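Local coordinates for extracellular solute-binding protein, family 5 (Chelativorans sp., PDB 6WM6) that binds EDTA and related aminopolycarboxylates in the periplasm, probably for delivery to an ABC transporter, at residues I296-Y307 with I527-E538; K537-D545 with N555-E563. One frame throughout, in Å; residues are numbered along the deposited sequence.

Contact 1 (I296-Y307 with I527-E538)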
loop_
_atom_site.group_PDB
_atom_site.type_symbol
_atom_site.label_atom_id
_atom_site.label_comp_id
_atom_site.label_asym_id
_atom_site.label_seq_id
_atom_site.Cartn_x
_atom_site.Cartn_y
_atom_site.Cartn_z
ATOM N N ILE A 296 5.061 -26.395 -7.368
ATOM C CA ILE A 296 5.080 -25.052 -6.787
ATOM C C ILE A 296 5.928 -24.144 -7.658
ATOM O O ILE A 296 7.020 -24.534 -8.098
ATOM C CB ILE A 296 5.608 -25.089 -5.345
ATOM C CG1 ILE A 296 4.570 -25.812 -4.451
ATOM C CG2 ILE A 296 5.930 -23.686 -4.842
ATOM C CD1 ILE A 296 5.069 -26.191 -3.087
ATOM N N ASP A 297 5.415 -22.947 -7.926
ATOM C CA ASP A 297 6.142 -21.917 -8.662
ATOM C C ASP A 297 6.028 -20.627 -7.871
ATOM O O ASP A 297 5.322 -20.539 -6.865
ATOM C CB ASP A 297 5.584 -21.728 -10.082
ATOM C CG ASP A 297 6.642 -21.195 -11.062
ATOM O OD1 ASP A 297 7.772 -20.822 -10.634
ATOM O OD2 ASP A 297 6.327 -21.154 -12.270
ATOM N N PHE A 298 6.747 -19.596 -8.329
ATOM C CA PHE A 298 6.696 -18.322 -7.624
ATOM C C PHE A 298 6.941 -17.160 -8.574
ATOM O O PHE A 298 7.555 -17.316 -9.631
ATOM C CB PHE A 298 7.670 -18.291 -6.428
ATOM C CG PHE A 298 9.116 -18.367 -6.787
ATOM C CD1 PHE A 298 9.723 -19.585 -7.025
ATOM C CD2 PHE A 298 9.880 -17.216 -6.865
ATOM C CE1 PHE A 298 11.068 -19.665 -7.349
ATOM C CE2 PHE A 298 11.229 -17.284 -7.190
ATOM C CZ PHE A 298 11.818 -18.510 -7.430
ATOM N N GLN A 299 6.428 -16.009 -8.176
ATOM C CA GLN A 299 6.603 -14.732 -8.869
ATOM C C GLN A 299 7.047 -13.721 -7.821
ATOM O O GLN A 299 6.529 -13.709 -6.696
ATOM C CB GLN A 299 5.308 -14.261 -9.496
ATOM C CG GLN A 299 4.744 -15.169 -10.578
ATOM C CD GLN A 299 3.334 -14.807 -10.956
ATOM O OE1 GLN A 299 2.963 -13.638 -10.999
ATOM N NE2 GLN A 299 2.499 -15.817 -11.237
ATOM N N MET A 300 8.008 -12.858 -8.172
ATOM C CA MET A 300 8.487 -11.812 -7.300
ATOM C C MET A 300 8.747 -10.553 -8.116
ATOM O O MET A 300 9.320 -10.642 -9.209
ATOM C CB MET A 300 9.804 -12.225 -6.648
ATOM C CG MET A 300 9.700 -13.458 -5.789
ATOM S SD MET A 300 11.249 -13.892 -4.995
ATOM C CE MET A 300 11.534 -12.479 -3.980
ATOM N N ASN A 301 8.363 -9.401 -7.570
ATOM C CA ASN A 301 8.497 -8.126 -8.264
ATOM C C ASN A 301 8.783 -7.031 -7.241
ATOM O O ASN A 301 8.490 -7.187 -6.046
ATOM C CB ASN A 301 7.212 -7.782 -9.032
ATOM C CG ASN A 301 6.927 -8.750 -10.137
ATOM O OD1 ASN A 301 7.579 -8.759 -11.180
ATOM N ND2 ASN A 301 5.945 -9.610 -9.905
ATOM N N PRO A 302 9.282 -5.875 -7.681
ATOM C CA PRO A 302 9.364 -4.740 -6.752
ATOM C C PRO A 302 7.980 -4.275 -6.327
ATOM O O PRO A 302 7.119 -4.005 -7.167
ATOM C CB PRO A 302 10.105 -3.649 -7.557
ATOM C CG PRO A 302 10.749 -4.368 -8.673
ATOM C CD PRO A 302 9.937 -5.605 -8.978
ATOM N N SER A 303 7.764 -4.182 -5.019
ATOM C CA SER A 303 6.499 -3.784 -4.404
ATOM C C SER A 303 6.314 -2.270 -4.489
ATOM O O SER A 303 7.267 -1.502 -4.657
ATOM C CB SER A 303 6.586 -4.124 -2.877
ATOM O OG SER A 303 5.390 -3.869 -2.167
ATOM N N ALA A 304 5.065 -1.836 -4.349
ATOM C CA ALA A 304 4.779 -0.442 -4.063
ATOM C C ALA A 304 5.226 -0.058 -2.656
ATOM O O ALA A 304 5.264 1.149 -2.342
ATOM C CB ALA A 304 3.277 -0.169 -4.210
ATOM N N ASN A 305 5.520 -1.015 -1.793
ATOM C CA ASN A 305 6.034 -0.743 -0.465
ATOM C C ASN A 305 7.522 -0.473 -0.571
ATOM O O ASN A 305 8.265 -1.247 -1.194
ATOM C CB ASN A 305 5.811 -1.937 0.471
ATOM C CG ASN A 305 4.356 -2.199 0.759
ATOM O OD1 ASN A 305 3.532 -1.311 0.640
ATOM N ND2 ASN A 305 4.062 -3.408 1.193
ATOM N N TRP A 306 7.974 0.600 0.072
ATOM C CA TRP A 306 9.394 0.982 0.032
ATOM C C TRP A 306 9.930 1.229 1.439
ATOM O O TRP A 306 9.299 1.939 2.232
ATOM C CB TRP A 306 9.653 2.174 -0.893
ATOM C CG TRP A 306 8.821 3.400 -0.663
ATOM C CD1 TRP A 306 7.560 3.619 -1.109
ATOM C CD2 TRP A 306 9.217 4.615 0.016
ATOM N NE1 TRP A 306 7.123 4.877 -0.735
ATOM C CE2 TRP A 306 8.135 5.512 -0.059
ATOM C CE3 TRP A 306 10.383 5.018 0.677
ATOM C CZ2 TRP A 306 8.176 6.804 0.488
ATOM C CZ3 TRP A 306 10.418 6.305 1.218
ATOM C CH2 TRP A 306 9.334 7.173 1.112
ATOM N N TYR A 307 11.086 0.635 1.728
ATOM C CA TYR A 307 11.752 0.833 2.991
ATOM C C TYR A 307 12.282 2.255 3.091
ATOM O O TYR A 307 12.751 2.844 2.103
ATOM C CB TYR A 307 12.946 -0.085 3.141
ATOM C CG TYR A 307 12.637 -1.519 3.443
ATOM C CD1 TYR A 307 11.973 -1.873 4.612
ATOM C CD2 TYR A 307 13.034 -2.537 2.582
ATOM C CE1 TYR A 307 11.689 -3.183 4.890
ATOM C CE2 TYR A 307 12.776 -3.877 2.880
ATOM C CZ TYR A 307 12.101 -4.168 4.046
ATOM O OH TYR A 307 11.815 -5.502 4.332
ATOM N N ILE A 527 15.134 3.996 0.911
ATOM C CA ILE A 527 16.110 2.906 0.786
ATOM C C ILE A 527 15.862 2.143 -0.520
ATOM O O ILE A 527 16.526 2.390 -1.527
ATOM C CB ILE A 527 16.123 2.047 2.057
ATOM C CG1 ILE A 527 16.491 2.910 3.282
ATOM C CG2 ILE A 527 17.115 0.903 1.920
ATOM C CD1 ILE A 527 16.293 2.235 4.631
ATOM N N TYR A 528 14.915 1.217 -0.535
ATOM C CA TYR A 528 14.567 0.485 -1.758
ATOM C C TYR A 528 13.239 -0.217 -1.522
ATOM O O TYR A 528 12.775 -0.381 -0.388
ATOM C CB TYR A 528 15.667 -0.481 -2.196
ATOM C CG TYR A 528 16.025 -1.588 -1.245
ATOM C CD1 TYR A 528 15.133 -2.621 -0.980
ATOM C CD2 TYR A 528 17.278 -1.637 -0.608
ATOM C CE1 TYR A 528 15.444 -3.668 -0.116
ATOM C CE2 TYR A 528 17.582 -2.669 0.261
ATOM C CZ TYR A 528 16.675 -3.665 0.501
ATOM O OH TYR A 528 16.949 -4.725 1.358
ATOM N N GLN A 529 12.639 -0.660 -2.624
ATOM C CA GLN A 529 11.344 -1.336 -2.593
ATOM C C GLN A 529 11.444 -2.743 -2.030
ATOM O O GLN A 529 12.380 -3.497 -2.315
ATOM C CB GLN A 529 10.803 -1.411 -4.022
ATOM C CG GLN A 529 10.299 -0.080 -4.587
ATOM C CD GLN A 529 10.232 -0.138 -6.078
ATOM O OE1 GLN A 529 11.228 0.087 -6.764
ATOM N NE2 GLN A 529 9.043 -0.389 -6.595
ATOM N N LEU A 530 10.437 -3.131 -1.250
ATOM C CA LEU A 530 10.344 -4.497 -0.790
ATOM C C LEU A 530 10.068 -5.427 -1.961
ATOM O O LEU A 530 9.337 -5.072 -2.880
ATOM C CB LEU A 530 9.213 -4.663 0.227
ATOM C CG LEU A 530 9.480 -4.179 1.653
ATOM C CD1 LEU A 530 9.655 -2.690 1.764
ATOM C CD2 LEU A 530 8.322 -4.629 2.555
ATOM N N PRO A 531 10.583 -6.644 -1.928
ATOM C CA PRO A 531 10.153 -7.645 -2.914
ATOM C C PRO A 531 8.835 -8.269 -2.512
ATOM O O PRO A 531 8.604 -8.590 -1.351
ATOM C CB PRO A 531 11.281 -8.684 -2.866
ATOM C CG PRO A 531 11.787 -8.608 -1.448
ATOM C CD PRO A 531 11.663 -7.144 -1.041
ATOM N N THR A 532 7.975 -8.464 -3.477
ATOM C CA THR A 532 6.825 -9.315 -3.264
ATOM C C THR A 532 7.236 -10.786 -3.410
ATOM O O THR A 532 8.299 -11.120 -3.939
ATOM C CB THR A 532 5.734 -9.044 -4.295
ATOM O OG1 THR A 532 6.229 -9.474 -5.574
ATOM C CG2 THR A 532 5.344 -7.585 -4.369
ATOM N N ALA A 533 6.375 -11.680 -2.941
ATOM C CA ALA A 533 6.590 -13.106 -3.174
ATOM C C ALA A 533 5.232 -13.792 -3.223
ATOM O O ALA A 533 4.591 -13.991 -2.187
ATOM C CB ALA A 533 7.468 -13.710 -2.081
ATOM N N LEU A 534 4.814 -14.179 -4.412
ATOM C CA LEU A 534 3.611 -14.983 -4.625
ATOM C C LEU A 534 4.075 -16.392 -4.937
ATOM O O LEU A 534 4.735 -16.620 -5.943
ATOM C CB LEU A 534 2.809 -14.416 -5.790
ATOM C CG LEU A 534 1.485 -15.083 -6.107
ATOM C CD1 LEU A 534 0.469 -14.899 -5.000
ATOM C CD2 LEU A 534 0.964 -14.533 -7.442
ATOM N N ILE A 535 3.769 -17.332 -4.048
ATOM C CA ILE A 535 4.271 -18.701 -4.122
ATOM C C ILE A 535 3.047 -19.603 -4.110
ATOM O O ILE A 535 2.188 -19.472 -3.220
ATOM C CB ILE A 535 5.212 -19.013 -2.949
ATOM C CG1 ILE A 535 6.297 -17.935 -2.808
ATOM C CG2 ILE A 535 5.876 -20.398 -3.152
ATOM C CD1 ILE A 535 7.160 -18.062 -1.552
ATOM N N TYR A 536 2.939 -20.496 -5.093
ATOM C CA TYR A 536 1.635 -21.098 -5.356
ATOM C C TYR A 536 1.756 -22.390 -6.141
ATOM O O TYR A 536 2.771 -22.668 -6.767
ATOM C CB TYR A 536 0.730 -20.114 -6.135
ATOM C CG TYR A 536 1.335 -19.713 -7.468
ATOM C CD1 TYR A 536 2.320 -18.730 -7.528
ATOM C CD2 TYR A 536 0.953 -20.316 -8.659
ATOM C CE1 TYR A 536 2.911 -18.385 -8.737
ATOM C CE2 TYR A 536 1.524 -19.973 -9.862
ATOM C CZ TYR A 536 2.504 -19.001 -9.893
ATOM O OH TYR A 536 3.117 -18.638 -11.072
ATOM N N LYS A 537 0.668 -23.155 -6.142
ATOM C CA LYS A 537 0.566 -24.338 -6.980
ATOM C C LYS A 537 0.242 -23.929 -8.414
ATOM O O LYS A 537 -0.764 -23.250 -8.663
ATOM C CB LYS A 537 -0.514 -25.250 -6.399
ATOM C CG LYS A 537 -0.110 -25.881 -5.071
ATOM C CD LYS A 537 1.006 -26.913 -5.248
ATOM C CE LYS A 537 1.517 -27.482 -3.923
ATOM N NZ LYS A 537 0.577 -28.475 -3.346
ATOM N N GLU A 538 1.082 -24.373 -9.355
ATOM C CA GLU A 538 1.008 -23.924 -10.740
ATOM C C GLU A 538 -0.211 -24.428 -11.483
ATOM O O GLU A 538 -0.516 -23.927 -12.564
ATOM C CB GLU A 538 2.293 -24.304 -11.474
ATOM C CG GLU A 538 2.450 -25.784 -11.692
ATOM C CD GLU A 538 3.868 -26.177 -12.092
ATOM O OE1 GLU A 538 4.697 -25.267 -12.312
ATOM O OE2 GLU A 538 4.146 -27.387 -12.171
HETATM O O HOH W 1 7.197 -25.224 -10.889
#
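Q299 reaches across to Y536 and gives its amide N-H to the phenol: NE2 of Q299 lies 2.9 Å from OH of Y536. The bond is nearly straight at 170°, and OH sits in the amide plane, while amide and ring planes stand almost perpendicular. L543 O takes a second N-H of NE2, and D545 N binds OE1, so the amide is fixed at both ends. T532 OG1 accepts from N301 N at 2.9 Å. With chi1 at 68°, OG1 lies between the backbone N and carbonyl carbon of T532, a rotation that turns it to N301 N and lets it also meet D545 OD2. Q529 sends NE2 to S303 O, 2.9 Å away. S303 OG accepts from N305 N in an ST turn where the chain bends at A304.

The backbones form an antiparallel ladder. D297 pairs with Y536 and Q299 with L534 as hydrogen-bonded pairs. Between P302 and W306 the register slips by two residues, a beta bulge. This ladder belongs to the mixed sheet of a family 5 solute-binding protein.

Packing closes both ends. CD1 of L530 sits over the centre of the Y307 ring, 3.4 Å from its centroid, a CH-pi contact. The Y307 edge turns toward the face of Y528 in an offset edge-to-face pair, planes at 90°. With an alanine here in place of Y307, L530 CD1 is likely to lose the ring it sits on, and the face of Y528 its edge-on neighbour. At the other end, CG2 of I296 meets CG2 of I535 at 3.7 Å, and helix 263-268 packs on both isoleucines.

Contact 2 (K537-D545 with N555-E563). With EDO (1,2-ethanediol), chain G.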
loop_
_atom_site.group_PDB
_atom_site.type_symbol
_atom_site.label_atom_id
_atom_site.label_comp_id
_atom_site.label_asym_id
_atom_site.label_seq_id
_atom_site.Cartn_x
_atom_site.Cartn_y
_atom_site.Cartn_z
ATOM N N LYS A 537 0.668 -23.155 -6.142
ATOM C CA LYS A 537 0.566 -24.338 -6.980
ATOM C C LYS A 537 0.242 -23.929 -8.414
ATOM O O LYS A 537 -0.764 -23.250 -8.663
ATOM C CB LYS A 537 -0.514 -25.250 -6.399
ATOM C CG LYS A 537 -0.110 -25.881 -5.071
ATOM C CD LYS A 537 1.006 -26.913 -5.248
ATOM C CE LYS A 537 1.517 -27.482 -3.923
ATOM N NZ LYS A 537 0.577 -28.475 -3.346
ATOM N N GLU A 538 1.082 -24.373 -9.355
ATOM C CA GLU A 538 1.008 -23.924 -10.740
ATOM C C GLU A 538 -0.211 -24.428 -11.483
ATOM O O GLU A 538 -0.516 -23.927 -12.564
ATOM C CB GLU A 538 2.293 -24.304 -11.474
ATOM C CG GLU A 538 2.450 -25.784 -11.692
ATOM C CD GLU A 538 3.868 -26.177 -12.092
ATOM O OE1 GLU A 538 4.697 -25.267 -12.312
ATOM O OE2 GLU A 538 4.146 -27.387 -12.171
ATOM N N ALA A 539 -0.979 -25.358 -10.907
ATOM C CA ALA A 539 -2.278 -25.676 -11.474
ATOM C C ALA A 539 -3.216 -24.486 -11.529
ATOM O O ALA A 539 -4.187 -24.511 -12.288
ATOM C CB ALA A 539 -2.949 -26.790 -10.658
ATOM N N ILE A 540 -2.992 -23.471 -10.708
ATOM C CA ILE A 540 -3.872 -22.305 -10.685
ATOM C C ILE A 540 -3.486 -21.345 -11.804
ATOM O O ILE A 540 -2.350 -20.857 -11.840
ATOM C CB ILE A 540 -3.822 -21.598 -9.326
ATOM C CG1 ILE A 540 -4.139 -22.561 -8.185
ATOM C CG2 ILE A 540 -4.832 -20.451 -9.323
ATOM C CD1 ILE A 540 -3.712 -22.003 -6.838
ATOM N N LEU A 541 -4.429 -21.064 -12.684
ATOM C CA LEU A 541 -4.250 -20.168 -13.817
ATOM C C LEU A 541 -4.867 -18.811 -13.526
ATOM O O LEU A 541 -5.816 -18.691 -12.755
ATOM C CB LEU A 541 -4.921 -20.751 -15.059
ATOM C CG LEU A 541 -4.434 -22.137 -15.504
ATOM C CD1 LEU A 541 -5.220 -22.590 -16.736
ATOM C CD2 LEU A 541 -2.946 -22.139 -15.758
ATOM N N ASN A 542 -4.309 -17.787 -14.163
ATOM C CA ASN A 542 -4.691 -16.377 -14.082
ATOM C C ASN A 542 -4.381 -15.781 -12.732
ATOM O O ASN A 542 -4.859 -14.687 -12.412
ATOM C CB ASN A 542 -6.131 -16.133 -14.525
ATOM C CG ASN A 542 -6.361 -16.597 -15.940
ATOM O OD1 ASN A 542 -5.555 -16.316 -16.817
ATOM N ND2 ASN A 542 -7.418 -17.340 -16.147
ATOM N N LEU A 543 -3.572 -16.449 -11.936
ATOM C CA LEU A 543 -3.075 -15.946 -10.665
ATOM C C LEU A 543 -1.721 -15.306 -10.915
ATOM O O LEU A 543 -0.765 -15.985 -11.346
ATOM C CB LEU A 543 -2.964 -17.113 -9.679
ATOM C CG LEU A 543 -2.277 -16.782 -8.349
ATOM C CD1 LEU A 543 -3.027 -15.755 -7.532
ATOM C CD2 LEU A 543 -2.079 -18.086 -7.561
ATOM N N ARG A 544 -1.630 -14.013 -10.621
ATOM C CA ARG A 544 -0.376 -13.333 -10.869
ATOM C C ARG A 544 -0.166 -12.264 -9.825
ATOM O O ARG A 544 -1.100 -11.761 -9.196
ATOM C CB ARG A 544 -0.319 -12.750 -12.283
ATOM C CG ARG A 544 -1.298 -11.582 -12.537
ATOM C CD ARG A 544 -1.197 -11.070 -13.967
ATOM N NE ARG A 544 -1.605 -12.104 -14.908
ATOM C CZ ARG A 544 -2.829 -12.295 -15.361
ATOM N NH1 ARG A 544 -3.825 -11.536 -14.966
ATOM N NH2 ARG A 544 -3.057 -13.282 -16.220
ATOM N N ASP A 545 1.087 -11.883 -9.683
ATOM C CA ASP A 545 1.408 -10.795 -8.782
ATOM C C ASP A 545 0.794 -9.503 -9.303
ATOM O O ASP A 545 0.720 -9.259 -10.504
ATOM C CB ASP A 545 2.917 -10.631 -8.646
ATOM C CG ASP A 545 3.326 -9.756 -7.484
ATOM O OD1 ASP A 545 2.507 -9.508 -6.571
ATOM O OD2 ASP A 545 4.501 -9.315 -7.510
ATOM N N ASN A 555 -8.249 -9.935 -9.521
ATOM C CA ASN A 555 -8.920 -10.567 -10.670
ATOM C C ASN A 555 -9.432 -11.972 -10.346
ATOM O O ASN A 555 -9.348 -12.880 -11.179
ATOM C CB ASN A 555 -8.003 -10.623 -11.890
ATOM C CG ASN A 555 -6.904 -11.625 -11.722
ATOM O OD1 ASN A 555 -6.461 -11.872 -10.596
ATOM N ND2 ASN A 555 -6.436 -12.204 -12.820
ATOM N N THR A 556 -10.000 -12.185 -9.157
ATOM C CA THR A 556 -10.416 -13.527 -8.766
ATOM C C THR A 556 -11.484 -14.118 -9.679
ATOM O O THR A 556 -11.594 -15.349 -9.746
ATOM C CB THR A 556 -10.897 -13.645 -7.309
ATOM O OG1 THR A 556 -12.122 -12.909 -7.105
ATOM C CG2 THR A 556 -9.819 -13.216 -6.318
ATOM N N ALA A 557 -12.260 -13.299 -10.396
ATOM C CA ALA A 557 -13.202 -13.866 -11.355
ATOM C C ALA A 557 -12.514 -14.765 -12.365
ATOM O O ALA A 557 -13.174 -15.645 -12.944
ATOM C CB ALA A 557 -13.942 -12.765 -12.111
ATOM N N GLU A 558 -11.220 -14.553 -12.611
ATOM C CA GLU A 558 -10.493 -15.278 -13.633
ATOM C C GLU A 558 -9.738 -16.487 -13.096
ATOM O O GLU A 558 -9.272 -17.302 -13.894
ATOM C CB GLU A 558 -9.526 -14.337 -14.346
ATOM C CG GLU A 558 -10.240 -13.187 -15.086
ATOM C CD GLU A 558 -9.386 -11.961 -15.378
ATOM O OE1 GLU A 558 -8.134 -12.000 -15.284
ATOM O OE2 GLU A 558 -9.982 -10.906 -15.711
ATOM N N TRP A 559 -9.600 -16.618 -11.790
ATOM C CA TRP A 559 -8.816 -17.706 -11.215
ATOM C C TRP A 559 -9.501 -19.044 -11.446
ATOM O O TRP A 559 -10.718 -19.184 -11.291
ATOM C CB TRP A 559 -8.691 -17.532 -9.711
ATOM C CG TRP A 559 -7.844 -16.387 -9.222
ATOM C CD1 TRP A 559 -7.252 -15.408 -9.982
ATOM C CD2 TRP A 559 -7.498 -16.117 -7.873
ATOM N NE1 TRP A 559 -6.569 -14.546 -9.168
ATOM C CE2 TRP A 559 -6.708 -14.950 -7.865
ATOM C CE3 TRP A 559 -7.792 -16.737 -6.660
ATOM C CZ2 TRP A 559 -6.208 -14.402 -6.694
ATOM C CZ3 TRP A 559 -7.289 -16.208 -5.495
ATOM C CH2 TRP A 559 -6.494 -15.043 -5.517
ATOM N N GLY A 560 -8.711 -20.060 -11.747
ATOM C CA GLY A 560 -9.259 -21.405 -11.871
ATOM C C GLY A 560 -8.148 -22.408 -12.012
ATOM O O GLY A 560 -6.989 -22.039 -12.211
ATOM N N LEU A 561 -8.528 -23.683 -11.955
ATOM C CA LEU A 561 -7.568 -24.771 -12.054
ATOM C C LEU A 561 -7.479 -25.277 -13.487
ATOM O O LEU A 561 -8.490 -25.439 -14.171
ATOM C CB LEU A 561 -7.988 -25.929 -11.140
ATOM C CG LEU A 561 -7.927 -25.559 -9.661
ATOM C CD1 LEU A 561 -8.645 -26.621 -8.834
ATOM C CD2 LEU A 561 -6.504 -25.435 -9.185
ATOM N N ALA A 562 -6.255 -25.531 -13.933
ATOM C CA ALA A 562 -6.037 -26.094 -15.262
ATOM C C ALA A 562 -6.694 -27.457 -15.392
ATOM O O ALA A 562 -6.728 -28.241 -14.445
ATOM C CB ALA A 562 -4.529 -26.231 -15.507
ATOM N N GLU A 563 -7.213 -27.730 -16.586
ATOM C CA GLU A 563 -7.861 -29.015 -16.841
ATOM C C GLU A 563 -6.833 -30.135 -16.966
ATOM O O GLU A 563 -5.764 -29.959 -17.557
ATOM C CB GLU A 563 -8.671 -28.942 -18.136
ATOM C CG GLU A 563 -9.721 -27.844 -18.165
ATOM C CD GLU A 563 -11.038 -28.308 -18.761
ATOM O OE1 GLU A 563 -11.486 -29.424 -18.422
ATOM O OE2 GLU A 563 -11.627 -27.557 -19.568
HETATM C C1 EDO G . -11.957 -9.130 -8.034
HETATM O O1 EDO G . -11.395 -10.200 -7.276
HETATM C C2 EDO G . -13.011 -9.654 -9.014
HETATM O O2 EDO G . -12.421 -10.406 -10.114
HETATM O O HOH W 2 -5.906 -13.231 -16.910
HETATM O O HOH W 3 -3.979 -12.683 -9.809
HETATM O O HOH W 4 -6.421 -9.784 -15.963
#
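N542 meets E558 first through its CB, 3.8 Å from CB of E558. CG is anti to the carbonyl carbon (chi1 -58°), which carries ND2 toward the backbone of E558. ND2 of N542 gives a hydrogen bond of 2.9 Å to O of E558, which lies close to the amide plane; G42 O is another partner of ND2. OD1 takes a weak bond from a water that also binds R544 NH2. The backbone O of N542 accepts from ND2 of N555 at 3.0 Å, in the carbonyl plane. N555 ND2 also donates to E558 OE1, and N555 OD1 accepts from W559 NE1.

L543 lays CD1 over one face of the W559 indole, 3.6 Å from CZ2 of W559. T556 CG2 covers the opposite face. L541 and G560 pair in a two-stranded antiparallel ribbon. L541 N to G560 O is 2.8 Å, but the return bond is weak.

R544 NE bonds V39 O, and NH1 bonds Y554 OH. R544 NH1 and E558 OE1 stay 4.3 Å apart, too far for a salt bridge. Water probably mediates between the charges, while backbone pairs and the amides of N542 and N555 make the direct bonds.

In the fold
Contact 1 lies nearer the centre of the chain and buries the larger surface, though both are partly buried. It joins distant parts of the chain within a mixed sheet, packed by helices 263-268, 282-290 and 416-429. Contact 2, its centre about 23 Å from the chain centre against 13 Å, ties neighbouring pieces near the C-terminus. A type I turn leads strand 524-537 into strand 540-541, and both contacts share K537 and E538. They touch chiefly around D545, whose OD2 probably bonds T532 and N301, with Q299 also meeting L543 and R544. Contact 1 relies on a long ladder and aromatic packing; contact 2 has a shorter one and more links through side-chain amides and waters.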